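Local coordinates for protein anti-sigma-I factor RsgI3 (Clostridium thermocellum, PDB 6QE7) that probably inhibits the sigma factor SigI3 by direct interaction, while its extracellular tandem PA14 domains, the part in this crystal, bind pectin and related plant polysaccharides, at residues G187-V199 against V258-K270. Sequence-based numbering, arbitrary orientation.
Sequences GELKDGKFSVRWV and VEYCNYGEPAFIK
Val196 pairs with Tyr260 and Trp198 with Val258 as antiparallel hydrogen-bonded pairs, the axes of strands 193-199 and 258-263 running 4.6 Å apart at 173°. Beside the backbone bond from Asn262 N to Phe194 O, the Asn262 amide adds two of its own: CG, roughly anti to the backbone N (chi1 -154°), carries it toward the 190-193 type I' turn, where ND2 gives one hydrogen to Gly192 O (2.8 Å, 169°) and the other to Glu265 O. Both acceptors lie in the amide plane, fixing its rotation and tying the turn to the loop after the strand. Asn262 CB sits 3.6 Å from Phe194 CE1, and the Phe194 ring meets Ala267 CB edge-on at CZ (3.6 Å). Trp198 lies alongside Tyr260, its CZ3 edge 3.8 Å from Tyr260 CB; CH2 touches Ile269 CG2, CE3 meets Val258 CG1, and NE1 is hydrogen-bonded to Asp173 OD2. On the other face, shared with Ser195 and Cys261, Arg197 and Glu259 lie side by side, and Arg197 NE forms a salt bridge in the guanidinium plane to the anti lone pair of Glu259 OE2 (2.8 Å); Arg197 NH1 turns to Glu157. The pair belongs to one sheet of the second PA14 beta-sandwich: Phe194, Trp198 and Tyr260 face the opposing sheet, which holds strand 268-274, while strands 154-159 and 219-224 flank the pair within its own sheet.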
ATOM      1  N   GLY A 187       7.453  24.360 -22.192  1.00 45.23           N
ATOM      2  CA  GLY A 187       7.671  25.348 -23.268  1.00 51.86           C
ATOM      3  C   GLY A 187       6.468  26.244 -23.484  1.00 51.60           C
ATOM      4  O   GLY A 187       5.388  25.998 -22.904  1.00 43.91           O
ATOM      5  N   GLU A 188       6.631  27.276 -24.304  1.00 43.88           N
ATOM      6  CA  GLU A 188       5.532  28.182 -24.715  1.00 39.89           C
ATOM      7  C   GLU A 188       4.873  28.826 -23.485  1.00 36.15           C
ATOM      8  O   GLU A 188       3.649  28.748 -23.365  1.00 34.55           O
ATOM      9  CB  GLU A 188       4.419  27.473 -25.508  1.00 41.71           C
ATOM     10  CG  GLU A 188       4.839  26.733 -26.777  1.00 44.67           C
ATOM     11  CD  GLU A 188       4.890  25.223 -26.590  1.00 64.67           C
ATOM     12  OE1 GLU A 188       4.421  24.742 -25.525  1.00 56.85           O
ATOM     13  OE2 GLU A 188       5.377  24.525 -27.502  1.00 70.37           O
ATOM     14  N   LEU A 189       5.644  29.395 -22.578  1.00 38.03           N
ATOM     15  CA  LEU A 189       5.077  29.997 -21.350  1.00 41.33           C
ATOM     16  C   LEU A 189       4.880  31.488 -21.550  1.00 42.70           C
ATOM     17  O   LEU A 189       5.537  32.037 -22.400  1.00 45.26           O
ATOM     18  CB  LEU A 189       6.034  29.754 -20.187  1.00 41.43           C
ATOM     19  CG  LEU A 189       6.196  28.281 -19.812  1.00 39.50           C
ATOM     20  CD1 LEU A 189       7.290  28.129 -18.775  1.00 40.40           C
ATOM     21  CD2 LEU A 189       4.881  27.679 -19.320  1.00 31.71           C
ATOM     22  N   LYS A 190       4.112  32.133 -20.687  1.00 40.14           N
ATOM     23  CA  LYS A 190       4.109  33.610 -20.611  1.00 44.71           C
ATOM     24  C   LYS A 190       4.819  33.995 -19.313  1.00 38.15           C
ATOM     25  O   LYS A 190       4.450  33.469 -18.254  1.00 41.76           O
ATOM     26  CB  LYS A 190       2.657  34.077 -20.713  1.00 42.62           C
ATOM     27  CG  LYS A 190       1.902  33.683 -21.981  1.00 44.25           C
ATOM     28  CD  LYS A 190       0.446  33.372 -21.664  1.00 54.14           C
ATOM     29  CE  LYS A 190      -0.507  33.400 -22.844  1.00 59.69           C
ATOM     30  NZ  LYS A 190      -0.696  32.033 -23.382  1.00 72.32           N
ATOM     31  N   ASP A 191       5.843  34.809 -19.372  1.00 30.85           N
ATOM     32  CA  ASP A 191       6.506  35.353 -18.149  1.00 34.05           C
ATOM     33  C   ASP A 191       7.057  34.242 -17.216  1.00 36.26           C
ATOM     34  O   ASP A 191       7.176  34.512 -16.000  1.00 42.06           O
ATOM     35  CB  ASP A 191       5.537  36.248 -17.376  1.00 40.13           C
ATOM     36  CG  ASP A 191       4.956  37.413 -18.166  1.00 38.84           C
ATOM     37  OD1 ASP A 191       5.764  38.224 -18.684  1.00 43.20           O
ATOM     38  OD2 ASP A 191       3.717  37.466 -18.270  1.00 41.84           O
ATOM     39  N   GLY A 192       7.409  33.070 -17.759  1.00 40.39           N
ATOM     40  CA  GLY A 192       8.110  31.956 -17.066  1.00 37.39           C
ATOM     41  C   GLY A 192       7.196  31.289 -16.056  1.00 41.46           C
ATOM     42  O   GLY A 192       7.689  30.598 -15.153  1.00 48.23           O
ATOM     43  N   LYS A 193       5.886  31.540 -16.222  1.00 41.17           N
ATOM     44  CA  LYS A 193       4.810  31.182 -15.275  1.00 38.38           C
ATOM     45  C   LYS A 193       4.404  29.768 -15.711  1.00 38.39           C
ATOM     46  O   LYS A 193       3.968  29.582 -16.886  1.00 39.38           O
ATOM     47  CB  LYS A 193       3.643  32.197 -15.252  1.00 39.51           C
ATOM     48  CG  LYS A 193       3.787  33.349 -14.263  1.00 41.80           C
ATOM     49  CD  LYS A 193       2.803  34.558 -14.453  1.00 42.14           C
ATOM     50  CE  LYS A 193       3.458  35.887 -14.083  1.00 48.29           C
ATOM     51  NZ  LYS A 193       2.513  36.980 -13.704  1.00 50.18           N
ATOM     52  N   PHE A 194       4.569  28.808 -14.816  1.00 36.43           N
ATOM     53  CA  PHE A 194       4.110  27.420 -15.017  1.00 36.32           C
ATOM     54  C   PHE A 194       3.842  26.851 -13.607  1.00 37.36           C
ATOM     55  O   PHE A 194       4.146  27.490 -12.561  1.00 33.84           O
ATOM     56  CB  PHE A 194       5.121  26.635 -15.858  1.00 36.85           C
ATOM     57  CG  PHE A 194       6.330  26.150 -15.089  1.00 35.28           C
ATOM     58  CD1 PHE A 194       7.443  26.945 -14.942  1.00 31.55           C
ATOM     59  CD2 PHE A 194       6.291  24.937 -14.409  1.00 41.58           C
ATOM     60  CE1 PHE A 194       8.520  26.508 -14.194  1.00 38.90           C
ATOM     61  CE2 PHE A 194       7.367  24.498 -13.669  1.00 36.45           C
ATOM     62  CZ  PHE A 194       8.491  25.279 -13.577  1.00 39.85           C
ATOM     63  N   SER A 195       3.255  25.672 -13.548  1.00 35.11           N
ATOM     64  CA  SER A 195       2.892  25.051 -12.249  1.00 33.46           C
ATOM     65  C   SER A 195       2.893  23.530 -12.450  1.00 32.42           C
ATOM     66  O   SER A 195       2.835  23.058 -13.643  1.00 31.39           O
ATOM     67  CB  SER A 195       1.538  25.668 -11.791  1.00 33.11           C
ATOM     68  OG  SER A 195       0.541  25.471 -12.804  1.00 35.48           O
ATOM     69  N   VAL A 196       2.960  22.769 -11.360  1.00 27.47           N
ATOM     70  CA  VAL A 196       3.069  21.281 -11.404  1.00 31.60           C
ATOM     71  C   VAL A 196       2.228  20.707 -10.263  1.00 33.47           C
ATOM     72  O   VAL A 196       2.199  21.329  -9.208  1.00 30.62           O
ATOM     73  CB  VAL A 196       4.530  20.815 -11.250  1.00 32.44           C
ATOM     74  CG1 VAL A 196       4.716  19.383 -11.700  1.00 34.30           C
ATOM     75  CG2 VAL A 196       5.478  21.740 -11.994  1.00 39.00           C
ATOM     76  N   ARG A 197       1.572  19.580 -10.516  1.00 37.64           N
ATOM     77  CA  ARG A 197       0.905  18.747  -9.479  1.00 37.25           C
ATOM     78  C   ARG A 197       1.502  17.333  -9.546  1.00 33.68           C
ATOM     79  O   ARG A 197       1.511  16.768 -10.607  1.00 32.01           O
ATOM     80  CB  ARG A 197      -0.609  18.647  -9.649  1.00 34.00           C
ATOM     81  CG  ARG A 197      -1.212  17.673  -8.645  1.00 34.06           C
ATOM     82  CD  ARG A 197      -2.717  17.564  -8.667  1.00 34.09           C
ATOM     83  NE  ARG A 197      -3.369  18.870  -8.603  1.00 37.86           N
ATOM     84  CZ  ARG A 197      -3.900  19.464  -9.659  1.00 35.90           C
ATOM     85  NH1 ARG A 197      -3.853  18.892 -10.849  1.00 39.15           N
ATOM     86  NH2 ARG A 197      -4.508  20.609  -9.510  1.00 39.00           N
ATOM     87  N   TRP A 198       2.092  16.882  -8.448  1.00 31.61           N
ATOM     88  CA  TRP A 198       2.525  15.503  -8.163  1.00 31.72           C
ATOM     89  C   TRP A 198       1.472  14.870  -7.261  1.00 32.75           C
ATOM     90  O   TRP A 198       1.113  15.472  -6.244  1.00 34.86           O
ATOM     91  CB  TRP A 198       3.876  15.502  -7.469  1.00 29.90           C
ATOM     92  CG  TRP A 198       5.010  16.029  -8.306  1.00 32.93           C
ATOM     93  CD1 TRP A 198       5.784  15.312  -9.182  1.00 35.00           C
ATOM     94  CD2 TRP A 198       5.574  17.356  -8.265  1.00 33.07           C
ATOM     95  NE1 TRP A 198       6.739  16.129  -9.743  1.00 35.45           N
ATOM     96  CE2 TRP A 198       6.635  17.385  -9.193  1.00 34.70           C
ATOM     97  CE3 TRP A 198       5.252  18.534  -7.583  1.00 31.73           C
ATOM     98  CZ2 TRP A 198       7.376  18.547  -9.432  1.00 35.45           C
ATOM     99  CZ3 TRP A 198       5.961  19.682  -7.839  1.00 31.40           C
ATOM    100  CH2 TRP A 198       7.036  19.675  -8.714  1.00 31.47           C
ATOM    101  N   VAL A 199       0.969  13.726  -7.684  1.00 34.40           N
ATOM    102  CA  VAL A 199       0.063  12.874  -6.878  1.00 32.64           C
ATOM    103  C   VAL A 199       0.656  11.481  -6.790  1.00 29.43           C
ATOM    104  O   VAL A 199       1.182  11.011  -7.810  1.00 32.09           O
ATOM    105  CB  VAL A 199      -1.329  12.827  -7.526  1.00 33.45           C
ATOM    106  CG1 VAL A 199      -2.270  11.901  -6.716  1.00 40.56           C
ATOM    107  CG2 VAL A 199      -1.899  14.222  -7.581  1.00 38.74           C
ATOM    108  N   VAL A 258       1.506  17.210  -4.013  1.00 29.81           N
ATOM    109  CA  VAL A 258       2.397  18.382  -3.987  1.00 31.64           C
ATOM    110  C   VAL A 258       2.027  19.245  -5.205  1.00 33.38           C
ATOM    111  O   VAL A 258       1.927  18.713  -6.362  1.00 29.05           O
ATOM    112  CB  VAL A 258       3.902  18.011  -3.966  1.00 32.32           C
ATOM    113  CG1 VAL A 258       4.818  19.248  -3.957  1.00 32.85           C
ATOM    114  CG2 VAL A 258       4.255  17.194  -2.751  1.00 35.69           C
ATOM    115  N   GLU A 259       1.847  20.539  -4.944  1.00 35.36           N
ATOM    116  CA  GLU A 259       1.581  21.585  -5.980  1.00 37.58           C
ATOM    117  C   GLU A 259       2.677  22.674  -5.874  1.00 32.12           C
ATOM    118  O   GLU A 259       3.070  23.099  -4.756  1.00 32.74           O
ATOM    119  CB  GLU A 259       0.146  22.125  -5.891  1.00 35.30           C
ATOM    120  CG  GLU A 259      -0.961  21.177  -6.352  1.00 34.89           C
ATOM    121  CD  GLU A 259      -2.424  21.596  -6.137  1.00 35.80           C
ATOM    122  OE1 GLU A 259      -2.679  22.578  -5.412  1.00 42.71           O
ATOM    123  OE2 GLU A 259      -3.305  20.879  -6.626  1.00 44.33           O
ATOM    124  N   TYR A 260       3.160  23.098  -7.036  1.00 35.28           N
ATOM    125  CA  TYR A 260       4.240  24.098  -7.207  1.00 35.20           C
ATOM    126  C   TYR A 260       3.786  25.112  -8.264  1.00 34.28           C
ATOM    127  O   TYR A 260       3.322  24.736  -9.335  1.00 31.70           O
ATOM    128  CB  TYR A 260       5.545  23.452  -7.693  1.00 31.83           C
ATOM    129  CG  TYR A 260       6.648  24.442  -7.965  1.00 32.41           C
ATOM    130  CD1 TYR A 260       7.128  25.218  -6.928  1.00 34.56           C
ATOM    131  CD2 TYR A 260       7.184  24.664  -9.218  1.00 40.69           C
ATOM    132  CE1 TYR A 260       8.124  26.152  -7.115  1.00 42.66           C
ATOM    133  CE2 TYR A 260       8.135  25.662  -9.440  1.00 42.14           C
ATOM    134  CZ  TYR A 260       8.625  26.402  -8.382  1.00 45.43           C
ATOM    135  OH  TYR A 260       9.596  27.377  -8.491  1.00 44.78           O
ATOM    136  N   CYS A 261       4.001  26.380  -7.999  1.00 36.66           N
ATOM    137  CA  CYS A 261       3.845  27.405  -9.039  1.00 37.05           C
ATOM    138  C   CYS A 261       5.107  28.284  -9.046  1.00 39.51           C
ATOM    139  O   CYS A 261       5.685  28.608  -8.048  1.00 39.52           O
ATOM    140  CB  CYS A 261       2.518  28.121  -8.890  1.00 37.01           C
ATOM    141  SG  CYS A 261       2.379  29.168  -7.420  1.00 49.23           S
ATOM    142  N   ASN A 262       5.569  28.514 -10.230  1.00 38.53           N
ATOM    143  CA  ASN A 262       6.610  29.487 -10.571  1.00 43.95           C
ATOM    144  C   ASN A 262       5.973  30.824 -10.958  1.00 44.35           C
ATOM    145  O   ASN A 262       4.996  30.829 -11.738  1.00 46.79           O
ATOM    146  CB  ASN A 262       7.356  28.944 -11.780  1.00 48.38           C
ATOM    147  CG  ASN A 262       8.725  29.524 -11.745  1.00 52.46           C
ATOM    148  OD1 ASN A 262       9.376  29.336 -10.712  1.00 45.17           O
ATOM    149  ND2 ASN A 262       9.086  30.273 -12.790  1.00 46.06           N
ATOM    150  N   TYR A 263       6.519  31.937 -10.504  1.00 48.73           N
ATOM    151  CA  TYR A 263       5.950  33.274 -10.831  1.00 52.22           C
ATOM    152  C   TYR A 263       6.928  34.066 -11.750  1.00 51.70           C
ATOM    153  O   TYR A 263       6.776  35.332 -12.080  1.00 52.22           O
ATOM    154  CB  TYR A 263       5.591  33.958  -9.508  1.00 49.47           C
ATOM    155  CG  TYR A 263       4.493  33.357  -8.663  1.00 56.35           C
ATOM    156  CD1 TYR A 263       3.169  33.454  -9.069  1.00 57.70           C
ATOM    157  CD2 TYR A 263       4.748  32.768  -7.413  1.00 54.11           C
ATOM    158  CE1 TYR A 263       2.131  32.972  -8.274  1.00 62.89           C
ATOM    159  CE2 TYR A 263       3.722  32.321  -6.587  1.00 47.93           C
ATOM    160  CZ  TYR A 263       2.404  32.436  -7.020  1.00 52.45           C
ATOM    161  OH  TYR A 263       1.325  32.001  -6.305  1.00 44.56           O
ATOM    162  N   GLY A 264       7.925  33.345 -12.242  1.00 54.70           N
ATOM    163  CA  GLY A 264       8.805  33.821 -13.327  1.00 58.48           C
ATOM    164  C   GLY A 264      10.264  33.697 -12.944  1.00 54.19           C
ATOM    165  O   GLY A 264      11.133  33.863 -13.864  1.00 43.51           O
ATOM    166  N   GLU A 265      10.537  33.405 -11.661  1.00 57.21           N
ATOM    167  CA  GLU A 265      11.918  33.209 -11.147  1.00 59.72           C
ATOM    168  C   GLU A 265      12.486  31.971 -11.842  1.00 52.66           C
ATOM    169  O   GLU A 265      11.737  31.230 -12.480  1.00 54.87           O
ATOM    170  CB  GLU A 265      11.919  33.131  -9.622  1.00 61.91           C
ATOM    171  CG  GLU A 265      11.849  34.498  -8.977  1.00 66.88           C
ATOM    172  CD  GLU A 265      10.457  35.121  -9.022  1.00 84.32           C
ATOM    173  OE1 GLU A 265       9.474  34.349  -9.120  1.00101.46           O
ATOM    174  OE2 GLU A 265      10.346  36.375  -8.977  1.00 91.12           O
ATOM    175  N   PRO A 266      13.819  31.728 -11.790  1.00 56.34           N
ATOM    176  CA  PRO A 266      14.369  30.428 -12.165  1.00 53.03           C
ATOM    177  C   PRO A 266      13.777  29.409 -11.179  1.00 47.73           C
ATOM    178  O   PRO A 266      13.721  29.740  -9.964  1.00 38.41           O
ATOM    179  CB  PRO A 266      15.884  30.562 -11.999  1.00 56.80           C
ATOM    180  CG  PRO A 266      16.070  31.770 -11.085  1.00 64.05           C
ATOM    181  CD  PRO A 266      14.854  32.650 -11.285  1.00 64.74           C
ATOM    182  N   ALA A 267      13.240  28.298 -11.720  1.00 43.04           N
ATOM    183  CA  ALA A 267      12.316  27.415 -10.969  1.00 39.85           C
ATOM    184  C   ALA A 267      13.151  26.411 -10.165  1.00 39.54           C
ATOM    185  O   ALA A 267      14.150  25.906 -10.686  1.00 40.51           O
ATOM    186  CB  ALA A 267      11.368  26.702 -11.875  1.00 44.79           C
ATOM    187  N   PHE A 268      12.696  26.097  -8.966  1.00 43.06           N
ATOM    188  CA  PHE A 268      13.371  25.167  -8.033  1.00 43.06           C
ATOM    189  C   PHE A 268      12.308  24.613  -7.110  1.00 38.48           C
ATOM    190  O   PHE A 268      11.606  25.430  -6.540  1.00 38.88           O
ATOM    191  CB  PHE A 268      14.401  25.926  -7.204  1.00 37.71           C
ATOM    192  CG  PHE A 268      15.369  25.151  -6.361  1.00 43.77           C
ATOM    193  CD1 PHE A 268      15.000  24.680  -5.110  1.00 51.00           C
ATOM    194  CD2 PHE A 268      16.684  24.957  -6.778  1.00 53.49           C
ATOM    195  CE1 PHE A 268      15.913  23.996  -4.314  1.00 52.22           C
ATOM    196  CE2 PHE A 268      17.606  24.287  -5.974  1.00 52.92           C
ATOM    197  CZ  PHE A 268      17.221  23.824  -4.735  1.00 51.77           C
ATOM    198  N   ILE A 269      12.262  23.304  -6.938  1.00 40.43           N
ATOM    199  CA  ILE A 269      11.507  22.702  -5.800  1.00 41.58           C
ATOM    200  C   ILE A 269      12.128  21.356  -5.390  1.00 32.43           C
ATOM    201  O   ILE A 269      12.351  20.468  -6.268  1.00 33.87           O
ATOM    202  CB  ILE A 269      10.016  22.601  -6.164  1.00 39.01           C
ATOM    203  CG1 ILE A 269       9.212  21.960  -5.014  1.00 43.17           C
ATOM    204  CG2 ILE A 269       9.898  21.870  -7.492  1.00 35.82           C
ATOM    205  CD1 ILE A 269       7.766  21.991  -5.201  1.00 40.69           C
ATOM    206  N   LYS A 270      12.424  21.226  -4.100  1.00 44.83           N
ATOM    207  CA  LYS A 270      12.832  19.932  -3.452  1.00 42.99           C
ATOM    208  C   LYS A 270      11.779  19.609  -2.389  1.00 37.92           C
ATOM    209  O   LYS A 270      11.337  20.577  -1.752  1.00 36.93           O
ATOM    210  CB  LYS A 270      14.211  20.044  -2.793  1.00 45.42           C
ATOM    211  CG  LYS A 270      15.416  20.211  -3.718  1.00 58.15           C
ATOM    212  CD  LYS A 270      16.723  20.593  -2.997  1.00 67.35           C
ATOM    213  CE  LYS A 270      18.018  20.332  -3.768  1.00 75.57           C
ATOM    214  NZ  LYS A 270      17.910  20.489  -5.247  1.00 65.59           N
TER